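Local coordinates for alpha-actinin-like protein 1 (Schizosaccharomyces pombe, PDB 5BVR), which binds actin filaments through the tandem calponin-homology domains of this N-terminal piece and helps form and organise the actin ring in cytokinesis and septation, at residues 68-73 with 95-100; 76-81 with 86-91; 140-145 with 165-170. All coordinates share one frame; numbering follows the deposited sequence.

Contact 1: residues 68-73 with 95-100; sequences VHRLEN and DIVDGN
Val97 reaches from the last turn of the short helix 93-97 to the flank of helix 67-83, meeting Arg70 and Leu71 within the first calponin-homology (CH) domain. The apolar part is a methyl contact: Val97 CG2 lies 3.7 Å from Leu71 CD2, the two side chains crossing at about a right angle. The same methyl group sits 4.0 Å from the backbone C of Arg70, so it covers main chain as well as side chain. The other branch, CG1, is anti to the backbone N (chi1 173°), which swings it to the arginine. There it lies at the edge of the guanidinium, near its plane, 4.2 Å from Arg70 NE. The polar end of Arg70 is held elsewhere: the bend at chi3 (-69°) turns the guanidinium toward the N-terminal end of its helix, where NH1 hydrogen-bonds to the carbonyls of Pro64 and Arg65. Polar bonding also fixes the partner helix. Ser40 OG bonds Val97 O, and Asp98 pairs with Arg67 in a salt bridge. After Val97 the helix stops in a Schellman motif with Gly99, at positive phi, as C-prime residue: Asn100 N bonds Asp95 O at 2.9 Å, and Gly99 N bonds Ile96 O at 3.1 Å.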
# COMPACT_ATOMS: atom_id res chain seq x y z
N VAL A 68 -9.48 26.63 -13.29
CA VAL A 68 -10.51 26.80 -12.27
C VAL A 68 -11.22 25.47 -11.99
O VAL A 68 -11.58 25.17 -10.85
CB VAL A 68 -11.53 27.92 -12.66
CG1 VAL A 68 -12.23 27.60 -13.97
CG2 VAL A 68 -12.56 28.13 -11.56
N HIS A 69 -11.41 24.67 -13.02
CA HIS A 69 -12.15 23.41 -12.88
C HIS A 69 -11.29 22.30 -12.30
O HIS A 69 -11.80 21.42 -11.63
CB HIS A 69 -12.74 23.03 -14.22
CG HIS A 69 -13.79 24.00 -14.66
ND1 HIS A 69 -13.86 24.51 -15.94
CD2 HIS A 69 -14.78 24.59 -13.96
CE1 HIS A 69 -14.87 25.36 -16.01
NE2 HIS A 69 -15.45 25.43 -14.83
N ARG A 70 -9.98 22.37 -12.51
CA ARG A 70 -9.08 21.41 -11.88
C ARG A 70 -9.04 21.70 -10.39
O ARG A 70 -9.10 20.79 -9.57
CB ARG A 70 -7.67 21.48 -12.51
CG ARG A 70 -7.68 21.10 -13.99
CD ARG A 70 -6.29 20.85 -14.60
NE ARG A 70 -5.48 22.05 -14.72
CZ ARG A 70 -5.51 22.88 -15.77
NH1 ARG A 70 -6.33 22.65 -16.78
NH2 ARG A 70 -4.72 23.94 -15.79
N LEU A 71 -8.92 22.98 -10.03
CA LEU A 71 -8.96 23.35 -8.63
C LEU A 71 -10.29 22.93 -8.00
O LEU A 71 -10.29 22.40 -6.89
CB LEU A 71 -8.75 24.85 -8.46
CG LEU A 71 -7.33 25.34 -8.78
CD1 LEU A 71 -7.33 26.86 -8.93
CD2 LEU A 71 -6.32 24.93 -7.71
N GLU A 72 -11.40 23.11 -8.70
CA GLU A 72 -12.70 22.69 -8.17
C GLU A 72 -12.71 21.20 -7.87
O GLU A 72 -13.18 20.77 -6.81
CB GLU A 72 -13.84 23.03 -9.14
CG GLU A 72 -14.27 24.47 -9.17
CD GLU A 72 -15.32 24.72 -10.24
OE1 GLU A 72 -15.76 23.75 -10.89
OE2 GLU A 72 -15.68 25.89 -10.43
N ASN A 73 -12.22 20.41 -8.82
CA ASN A 73 -12.17 18.96 -8.64
C ASN A 73 -11.31 18.58 -7.45
O ASN A 73 -11.72 17.79 -6.61
CB ASN A 73 -11.66 18.21 -9.88
CG ASN A 73 -12.67 18.17 -11.02
OD1 ASN A 73 -13.84 18.51 -10.86
ND2 ASN A 73 -12.22 17.71 -12.17
N ASP A 95 -1.55 22.74 -4.57
CA ASP A 95 -0.41 21.85 -4.37
C ASP A 95 -0.54 20.60 -5.22
O ASP A 95 0.47 20.02 -5.67
CB ASP A 95 -0.29 21.47 -2.90
CG ASP A 95 -0.00 22.66 -2.00
OD1 ASP A 95 0.89 23.48 -2.35
OD2 ASP A 95 -0.67 22.78 -0.95
N ILE A 96 -1.77 20.14 -5.41
CA ILE A 96 -2.03 18.97 -6.23
C ILE A 96 -2.05 19.34 -7.71
O ILE A 96 -1.41 18.69 -8.53
CB ILE A 96 -3.32 18.24 -5.78
CG1 ILE A 96 -3.15 17.77 -4.32
CG2 ILE A 96 -3.61 17.07 -6.68
CD1 ILE A 96 -4.42 17.31 -3.67
N VAL A 97 -2.79 20.41 -8.05
CA VAL A 97 -2.86 20.87 -9.44
C VAL A 97 -1.46 21.13 -10.00
O VAL A 97 -1.19 20.77 -11.15
CB VAL A 97 -3.77 22.11 -9.58
CG1 VAL A 97 -3.71 22.70 -11.01
CG2 VAL A 97 -5.19 21.75 -9.18
N ASP A 98 -0.57 21.67 -9.17
CA ASP A 98 0.79 22.02 -9.60
C ASP A 98 1.85 20.96 -9.31
O ASP A 98 3.04 21.20 -9.52
CB ASP A 98 1.19 23.35 -8.99
CG ASP A 98 0.36 24.51 -9.53
OD1 ASP A 98 -0.09 24.41 -10.69
OD2 ASP A 98 0.21 25.48 -8.79
N GLY A 99 1.42 19.78 -8.86
CA GLY A 99 2.31 18.64 -8.81
C GLY A 99 3.39 18.67 -7.75
O GLY A 99 4.52 18.27 -8.02
N ASN A 100 3.06 19.14 -6.56
CA ASN A 100 3.98 19.06 -5.43
C ASN A 100 4.07 17.59 -5.00
O ASN A 100 3.22 17.10 -4.26
CB ASN A 100 3.50 19.94 -4.29
CG ASN A 100 4.52 20.03 -3.16
OD1 ASN A 100 5.14 19.04 -2.75
ND2 ASN A 100 4.72 21.25 -2.66

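Contact 2: residues 76-81 with 86-91; sequences KALEYI and MPLTNI
Leu88 puts its two methyl groups against successive turns of helix 67-83. CD1 comes 3.6 Å from Leu78 CB and also lies 3.2 Å from Leu78 O, so it packs on the helix backbone as well as on the side chain. CD2 meets Ile81 CG2 at 3.7 Å, the isoleucine and leucine crossing at about a right angle. Ile81 CG2 is shared: on another flank it touches Met86 CB at 3.6 Å. This branch of Ile81 is anti to the backbone N, since CG1 takes the place beside that nitrogen (chi1 -66°), and it thereby reaches both partners in the returning chain. Met86 bends at chi3 (-73°), bringing its terminal CE back to within 3.4 Å of Ile81 O. A weak hydrogen bond, Met86 N to Ile81 O at 3.3 Å, ties the backbones where the chain leaves the helix and turns back. Further out, Leu88 to Ile91 form a type II beta turn that redirects the chain, and Ile91 O lies 4.4 Å from Leu78 CD1. The returning segment, which enters the actin-binding region at Leu88, is a connector of the first CH domain. It lies between helix 67-83 and helix 101-117, where Met86 touches Thr110, Arg114 and Phe115 and Leu88 touches Leu107; Leu78 touches Pro93 of helix 93-97.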
# COMPACT_ATOMS: atom_id res chain seq x y z
N LYS A 76 -12.94 19.45 -4.18
CA LYS A 76 -13.97 18.46 -3.87
C LYS A 76 -13.36 17.24 -3.16
O LYS A 76 -13.87 16.79 -2.14
CB LYS A 76 -14.68 18.02 -5.15
CG LYS A 76 -15.75 16.99 -4.97
CD LYS A 76 -16.40 16.69 -6.31
CE LYS A 76 -17.38 15.56 -6.23
NZ LYS A 76 -18.62 16.02 -5.56
N ALA A 77 -12.27 16.74 -3.71
CA ALA A 77 -11.58 15.59 -3.11
C ALA A 77 -11.09 15.90 -1.71
O ALA A 77 -11.27 15.10 -0.79
CB ALA A 77 -10.43 15.17 -3.98
N LEU A 78 -10.44 17.05 -1.55
CA LEU A 78 -9.87 17.40 -0.26
C LEU A 78 -10.96 17.60 0.77
O LEU A 78 -10.81 17.17 1.92
CB LEU A 78 -8.97 18.64 -0.37
CG LEU A 78 -7.76 18.52 -1.30
CD1 LEU A 78 -6.92 19.79 -1.23
CD2 LEU A 78 -6.91 17.33 -0.95
N GLU A 79 -12.07 18.20 0.37
CA GLU A 79 -13.16 18.40 1.30
C GLU A 79 -13.74 17.06 1.73
O GLU A 79 -14.06 16.88 2.91
CB GLU A 79 -14.23 19.33 0.70
CG GLU A 79 -13.78 20.79 0.65
CD GLU A 79 -13.37 21.32 2.02
OE1 GLU A 79 -14.11 21.07 3.00
OE2 GLU A 79 -12.31 21.96 2.12
N TYR A 80 -13.83 16.10 0.80
CA TYR A 80 -14.31 14.75 1.17
C TYR A 80 -13.37 14.12 2.21
O TYR A 80 -13.80 13.59 3.24
CB TYR A 80 -14.44 13.86 -0.06
CG TYR A 80 -14.76 12.43 0.32
CD1 TYR A 80 -16.06 12.06 0.66
CD2 TYR A 80 -13.76 11.48 0.40
CE1 TYR A 80 -16.35 10.77 1.03
CE2 TYR A 80 -14.05 10.18 0.77
CZ TYR A 80 -15.34 9.83 1.08
OH TYR A 80 -15.61 8.53 1.45
N ILE A 81 -12.07 14.20 1.94
CA ILE A 81 -11.07 13.65 2.85
C ILE A 81 -11.18 14.26 4.25
O ILE A 81 -11.19 13.54 5.28
CB ILE A 81 -9.67 13.83 2.26
CG1 ILE A 81 -9.55 12.97 0.99
CG2 ILE A 81 -8.58 13.44 3.27
CD1 ILE A 81 -8.30 13.27 0.14
N MET A 86 -9.79 13.03 8.26
CA MET A 86 -8.38 12.87 7.96
C MET A 86 -7.71 14.21 7.90
O MET A 86 -8.27 15.16 7.34
CB MET A 86 -8.17 12.19 6.61
CG MET A 86 -8.24 10.69 6.68
SD MET A 86 -8.45 9.93 5.08
CE MET A 86 -10.16 10.30 4.70
N PRO A 87 -6.47 14.28 8.42
CA PRO A 87 -5.70 15.53 8.40
C PRO A 87 -5.29 15.91 6.99
O PRO A 87 -4.78 15.05 6.26
CB PRO A 87 -4.45 15.16 9.20
CG PRO A 87 -4.28 13.70 8.97
CD PRO A 87 -5.67 13.14 8.91
N LEU A 88 -5.52 17.15 6.61
CA LEU A 88 -4.90 17.70 5.41
C LEU A 88 -3.99 18.83 5.83
O LEU A 88 -4.15 19.99 5.43
CB LEU A 88 -5.95 18.17 4.40
CG LEU A 88 -6.75 16.99 3.83
CD1 LEU A 88 -7.72 17.46 2.78
CD2 LEU A 88 -5.84 15.90 3.26
N THR A 89 -3.03 18.45 6.66
CA THR A 89 -2.02 19.36 7.18
C THR A 89 -1.19 19.93 6.04
O THR A 89 -0.45 19.21 5.36
CB THR A 89 -1.10 18.64 8.20
OG1 THR A 89 0.01 19.49 8.53
CG2 THR A 89 -0.56 17.31 7.66
N ASN A 90 -1.34 21.23 5.83
CA ASN A 90 -0.48 21.96 4.91
C ASN A 90 -0.59 21.48 3.45
O ASN A 90 0.39 21.47 2.72
CB ASN A 90 0.99 21.88 5.37
CG ASN A 90 1.28 22.77 6.57
OD1 ASN A 90 0.37 23.17 7.30
ND2 ASN A 90 2.55 23.09 6.78
N ILE A 91 -1.79 21.09 3.03
CA ILE A 91 -2.03 20.83 1.61
C ILE A 91 -3.29 21.55 1.14
O ILE A 91 -4.31 21.56 1.82
CB ILE A 91 -2.12 19.32 1.29
CG1 ILE A 91 -2.01 19.09 -0.23
CG2 ILE A 91 -3.37 18.70 1.87
CD1 ILE A 91 -1.73 17.66 -0.62

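Contact 3: residues 140-145 with 165-170; sequences ANYHPE and IHQHRP. With ZN (zinc ion), chain B.
Tyr142 brings its hydroxyl end up against the side of the last turns of helix 159-168, where it meets the rim of His166 and the CB of Gln167 at the surface of the second calponin-homology (CH) domain. The central bond is very short: Tyr142 OH and His166 ND1 are 2.5 Å apart, and either could be the donor. Each group lies near the plane of the other's ring, yet the rings are almost perpendicular, at 89°, and meet rim to rim without either covering the other's face. A chi1 of 176° carries the His166 ring out toward the tyrosine, and its rotation about chi2 (-111°) points ND1 at the hydroxyl. Beside this bond, Gln167 CB lies 3.4 Å from Tyr142 OH, oblique to the tyrosine ring. Tyr142 also touches Ala163 one turn earlier on the helix and packs edge-to-face with Tyr175. A phenylalanine in place of Tyr142 would probably keep much of the ring packing but leave His166 ND1 without its phenol partner and its imidazole freer to turn.

The amide of Gln167 heads away from the tyrosine: CG sits between the backbone N and the carbonyl carbon, and NE2 bonds the carbonyl of Leu164 within the helix. NE2 also donates to water 1, at 3.3 Å, which makes Gln167 a second-shell residue of a bound zinc ion. His168, next along the helix and stacked on Phe231, binds the metal directly, and Asp235, close to the end of this N-terminal piece, adds another ligand. Water 2 and water 1 complete the observed set at 2.0 Å and 2.3 Å, and His168 ND1 binds the zinc at 1.9 Å.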
# COMPACT_ATOMS: atom_id res chain seq x y z
N ALA A 140 5.17 -16.46 14.93
CA ALA A 140 5.60 -16.93 16.25
C ALA A 140 6.44 -18.20 16.19
O ALA A 140 7.35 -18.37 17.00
CB ALA A 140 4.39 -17.15 17.12
N ASN A 141 6.12 -19.10 15.27
CA ASN A 141 6.84 -20.37 15.23
C ASN A 141 8.14 -20.38 14.44
O ASN A 141 8.75 -21.44 14.24
CB ASN A 141 5.92 -21.46 14.69
CG ASN A 141 4.77 -21.75 15.62
OD1 ASN A 141 4.91 -21.65 16.84
ND2 ASN A 141 3.62 -22.10 15.06
N TYR A 142 8.60 -19.19 14.02
CA TYR A 142 9.74 -19.06 13.12
C TYR A 142 10.94 -18.37 13.77
O TYR A 142 11.89 -17.99 13.09
CB TYR A 142 9.31 -18.32 11.83
CG TYR A 142 8.28 -19.10 11.05
CD1 TYR A 142 6.94 -19.09 11.42
CD2 TYR A 142 8.65 -19.87 9.95
CE1 TYR A 142 6.01 -19.81 10.72
CE2 TYR A 142 7.72 -20.61 9.25
CZ TYR A 142 6.40 -20.56 9.63
OH TYR A 142 5.46 -21.32 8.94
N HIS A 143 10.88 -18.21 15.08
CA HIS A 143 12.02 -17.71 15.83
C HIS A 143 13.09 -18.80 15.91
O HIS A 143 12.76 -19.99 16.01
CB HIS A 143 11.60 -17.28 17.23
CG HIS A 143 10.69 -16.10 17.22
ND1 HIS A 143 11.15 -14.81 17.09
CD2 HIS A 143 9.34 -16.02 17.29
CE1 HIS A 143 10.12 -13.98 17.10
NE2 HIS A 143 9.01 -14.69 17.21
N PRO A 144 14.37 -18.41 15.94
CA PRO A 144 14.88 -17.04 16.00
C PRO A 144 15.14 -16.35 14.66
O PRO A 144 15.41 -15.15 14.67
CB PRO A 144 16.20 -17.21 16.73
CG PRO A 144 16.67 -18.56 16.27
CD PRO A 144 15.45 -19.40 16.14
N GLU A 145 15.11 -17.08 13.55
CA GLU A 145 15.50 -16.50 12.26
C GLU A 145 14.56 -15.39 11.80
O GLU A 145 15.00 -14.43 11.16
CB GLU A 145 15.57 -17.58 11.19
CG GLU A 145 16.71 -18.56 11.38
CD GLU A 145 16.27 -19.86 12.03
OE1 GLU A 145 15.32 -19.83 12.85
OE2 GLU A 145 16.86 -20.91 11.70
N ILE A 165 3.69 -16.72 4.33
CA ILE A 165 3.07 -17.54 3.30
C ILE A 165 3.02 -19.00 3.76
O ILE A 165 1.97 -19.65 3.68
CB ILE A 165 3.82 -17.44 1.97
CG1 ILE A 165 3.66 -16.02 1.42
CG2 ILE A 165 3.28 -18.44 0.97
CD1 ILE A 165 4.55 -15.72 0.25
N HIS A 166 4.15 -19.51 4.23
CA HIS A 166 4.20 -20.89 4.67
C HIS A 166 3.18 -21.23 5.77
O HIS A 166 2.53 -22.30 5.73
CB HIS A 166 5.62 -21.23 5.14
CG HIS A 166 5.76 -22.61 5.70
ND1 HIS A 166 5.99 -22.83 7.04
CD2 HIS A 166 5.72 -23.82 5.11
CE1 HIS A 166 6.07 -24.13 7.25
NE2 HIS A 166 5.93 -24.76 6.10
N GLN A 167 3.04 -20.37 6.77
CA GLN A 167 2.15 -20.70 7.87
C GLN A 167 0.69 -20.66 7.43
O GLN A 167 -0.15 -21.40 7.95
CB GLN A 167 2.38 -19.83 9.11
CG GLN A 167 2.18 -18.36 8.91
CD GLN A 167 0.74 -17.95 9.00
OE1 GLN A 167 -0.01 -18.48 9.83
NE2 GLN A 167 0.35 -16.96 8.19
N HIS A 168 0.41 -19.85 6.42
CA HIS A 168 -0.95 -19.75 5.89
C HIS A 168 -1.25 -20.88 4.90
O HIS A 168 -2.36 -21.43 4.89
CB HIS A 168 -1.11 -18.36 5.26
CG HIS A 168 -2.34 -18.19 4.43
ND1 HIS A 168 -3.62 -18.10 4.96
CD2 HIS A 168 -2.47 -18.13 3.09
CE1 HIS A 168 -4.47 -17.93 3.95
NE2 HIS A 168 -3.80 -17.98 2.81
N ARG A 169 -0.28 -21.22 4.06
CA ARG A 169 -0.42 -22.28 3.06
C ARG A 169 0.86 -23.09 2.94
O ARG A 169 1.68 -22.81 2.06
CB ARG A 169 -0.75 -21.68 1.70
CG ARG A 169 -2.18 -21.19 1.56
CD ARG A 169 -3.14 -22.31 1.25
NE ARG A 169 -2.81 -23.05 0.03
CZ ARG A 169 -3.16 -22.69 -1.20
NH1 ARG A 169 -3.87 -21.58 -1.41
NH2 ARG A 169 -2.81 -23.45 -2.23
N PRO A 170 1.04 -24.08 3.82
CA PRO A 170 2.31 -24.81 3.84
C PRO A 170 2.55 -25.63 2.58
O PRO A 170 3.68 -26.03 2.32
CB PRO A 170 2.20 -25.69 5.09
CG PRO A 170 0.77 -25.65 5.47
CD PRO A 170 0.21 -24.38 4.99
ZN ZN B . -4.17 -17.95 6.76
O HOH W 1 -2.90 -16.50 7.98
O HOH W 2 -3.98 -19.76 7.59

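In the fold
From the N terminus, helix 67-83 supplies the first segments of both contact 1 and contact 2. Contact 2 closes the shorter loop, where the chain turns back after that helix; contact 1 closes a wider one around it, at helix 93-97. The two are nested, their centres 13 Å apart, and they touch where Ile96 CD1 meets Leu78 CD2 at 3.7 Å. Together they hold the start of the actin-binding region against helix 67-83 within the first CH domain. The chain then runs through helix 101-117 into the second CH domain. There contact 3, in series with the others, ties the segment after helix 127-138 to helix 159-168, its centre about 46 Å from that of contact 1.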